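Local coordinates for NS3-like protein (Alongshan virus, PDB 6M40) that probably acts as an RNA helicase that couples ATP hydrolysis to RNA unwinding, this chain being the helicase part of a longer viral protein, at residues His26-Gly30 and Ser163-Asn167. Coordinates in Å, arbitrary orientation, origin at the centre of the assembly. Residue numbers count along the deposited sequence, not the author numbering.
Sequences HPGAG and SMDSN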
ATOM      1  N   HIS A  26     -16.182  -2.326   1.765  1.00 91.87           N
ATOM      2  CA  HIS A  26     -15.885  -2.465   0.348  1.00 92.02           C
ATOM      3  C   HIS A  26     -15.155  -1.217  -0.143  1.00 90.10           C
ATOM      4  O   HIS A  26     -15.213  -0.159   0.488  1.00 87.54           O
ATOM      5  CB  HIS A  26     -17.164  -2.767  -0.449  1.00 95.38           C
ATOM      6  CG  HIS A  26     -18.008  -1.578  -0.790  1.00 96.00           C
ATOM      7  ND1 HIS A  26     -19.309  -1.449  -0.356  1.00 96.97           N
ATOM      8  CD2 HIS A  26     -17.757  -0.491  -1.558  1.00 94.19           C
ATOM      9  CE1 HIS A  26     -19.815  -0.320  -0.819  1.00 98.91           C
ATOM     10  NE2 HIS A  26     -18.892   0.283  -1.549  1.00 94.36           N
ATOM     11  N   PRO A  27     -14.431  -1.327  -1.253  1.00 93.63           N
ATOM     12  CA  PRO A  27     -13.523  -0.241  -1.650  1.00 97.29           C
ATOM     13  C   PRO A  27     -14.290   1.028  -1.983  1.00 92.14           C
ATOM     14  O   PRO A  27     -15.251   1.002  -2.754  1.00 95.62           O
ATOM     15  CB  PRO A  27     -12.805  -0.798  -2.886  1.00 92.56           C
ATOM     16  CG  PRO A  27     -13.172  -2.256  -2.976  1.00 92.35           C
ATOM     17  CD  PRO A  27     -14.430  -2.451  -2.205  1.00 91.48           C
ATOM     18  N   GLY A  28     -13.855   2.139  -1.397  1.00 94.55           N
ATOM     19  CA  GLY A  28     -14.510   3.407  -1.628  1.00 96.40           C
ATOM     20  C   GLY A  28     -15.988   3.319  -1.328  1.00 96.71           C
ATOM     21  O   GLY A  28     -16.826   3.624  -2.183  1.00 97.04           O
ATOM     22  N   ALA A  29     -16.322   2.876  -0.125  1.00 96.62           N
ATOM     23  CA  ALA A  29     -17.702   2.836   0.303  1.00 96.58           C
ATOM     24  C   ALA A  29     -18.040   4.139   1.008  1.00 97.22           C
ATOM     25  O   ALA A  29     -17.181   4.998   1.224  1.00 91.83           O
ATOM     26  CB  ALA A  29     -17.939   1.645   1.224  1.00 96.53           C
ATOM     27  N   GLY A  30     -19.298   4.279   1.398  1.00104.29           N
ATOM     28  CA  GLY A  30     -19.664   5.294   2.359  1.00 94.73           C
ATOM     29  C   GLY A  30     -19.025   4.980   3.701  1.00 96.74           C
ATOM     30  O   GLY A  30     -19.712   4.839   4.714  1.00 91.91           O
ATOM     31  N   SER A 163     -13.999  -8.234  -0.735  1.00 81.13           N
ATOM     32  CA  SER A 163     -15.231  -7.520  -1.050  1.00 79.92           C
ATOM     33  C   SER A 163     -15.137  -6.930  -2.452  1.00 84.74           C
ATOM     34  O   SER A 163     -14.233  -6.139  -2.737  1.00 85.46           O
ATOM     35  CB  SER A 163     -15.493  -6.414  -0.031  1.00 81.33           C
ATOM     36  OG  SER A 163     -15.435  -6.914   1.295  1.00 84.01           O
HETATM   37  N   MSE A 164     -16.072  -7.305  -3.321  1.00 87.90           N
HETATM   38  CA  MSE A 164     -16.089  -6.785  -4.685  1.00 88.33           C
HETATM   39  C   MSE A 164     -17.303  -5.887  -4.950  1.00 89.22           C
HETATM   40  O   MSE A 164     -17.651  -5.633  -6.102  1.00 90.74           O
HETATM   41  CB  MSE A 164     -16.087  -7.934  -5.702  1.00 87.33           C
HETATM   42  CG  MSE A 164     -14.842  -8.811  -5.687  1.00 83.32           C
HETATM   43 SE   MSE A 164     -13.284  -8.012  -6.580  1.00101.44          SE
HETATM   44  CE  MSE A 164     -13.452  -8.804  -8.366  1.00 79.60           C
ATOM     45  N   ASP A 165     -17.943  -5.409  -3.887  1.00 90.77           N
ATOM     46  CA  ASP A 165     -19.075  -4.503  -4.014  1.00 97.94           C
ATOM     47  C   ASP A 165     -18.588  -3.062  -4.107  1.00 95.83           C
ATOM     48  O   ASP A 165     -17.517  -2.713  -3.606  1.00 93.96           O
ATOM     49  CB  ASP A 165     -20.023  -4.640  -2.822  1.00105.38           C
ATOM     50  CG  ASP A 165     -20.511  -6.058  -2.622  1.00112.62           C
ATOM     51  OD1 ASP A 165     -20.623  -6.800  -3.619  1.00116.84           O
ATOM     52  OD2 ASP A 165     -20.786  -6.430  -1.463  1.00120.50           O
ATOM     53  N   SER A 166     -19.390  -2.221  -4.753  1.00 93.79           N
ATOM     54  CA  SER A 166     -19.070  -0.808  -4.890  1.00 92.61           C
ATOM     55  C   SER A 166     -20.332   0.013  -4.651  1.00 91.64           C
ATOM     56  O   SER A 166     -21.425  -0.528  -4.468  1.00 95.30           O
ATOM     57  CB  SER A 166     -18.460  -0.514  -6.267  1.00 87.55           C
ATOM     58  OG  SER A 166     -18.999  -1.382  -7.246  1.00 84.99           O
ATOM     59  N   ASN A 167     -20.171   1.340  -4.654  1.00 89.19           N
ATOM     60  CA  ASN A 167     -21.328   2.225  -4.560  1.00 89.59           C
ATOM     61  C   ASN A 167     -22.253   2.039  -5.754  1.00 86.59           C
ATOM     62  O   ASN A 167     -23.456   1.804  -5.594  1.00 90.35           O
ATOM     63  CB  ASN A 167     -20.874   3.681  -4.465  1.00 87.66           C
ATOM     64  CG  ASN A 167     -20.255   4.005  -3.130  1.00 90.05           C
ATOM     65  OD1 ASN A 167     -20.448   3.286  -2.152  1.00 92.10           O
ATOM     66  ND2 ASN A 167     -19.511   5.100  -3.076  1.00 89.26           N
TER
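Two-domain helicases need a linker between their RecA-like halves, and in this NS3-like helicase residues 163-167 of that linker pass directly beside the start of the P-loop. HPGAG at 26-30 is the first part of the Walker A motif (P-loop), which leads straight into helix 31-42; in relatives this loop holds the nucleotide phosphates. At Ser163 the CB lies 4.0 Å from His26 CA, and its carbonyl O approaches Pro27 CD at 3.7 Å. Met164, a selenomethionine, points away, while its carbonyl makes a weak hydrogen bond to Arg297. Asp165 meets the P-loop closely through its backbone: its O sits 3.0 Å from His26 CD2 and 3.4 Å from Pro27 CD, and its CB comes to 4.1 Å from His26 ND1. One face of the His26 ring is covered by the Asp165-Ser166 peptide. The hydroxyl of Ser166 turns back to the carbonyl of Tyr168. Asn167 then reaches across with its amide: OD1 accepts a weak, 3.4 Å hydrogen bond from His26 NE2 at the ring edge, and ND2 is hydrogen-bonded to the carbonyl of Arg302. That one side chain thus touches both domains. The contact buries 298 Å² at the surface. On one side the loop 26-30 connects strand 20-24 to helix 31-42 of the first domain; on the other, 163-167 runs up to strand 170-175, the first strand of the second domain, with helix 290-297 close by.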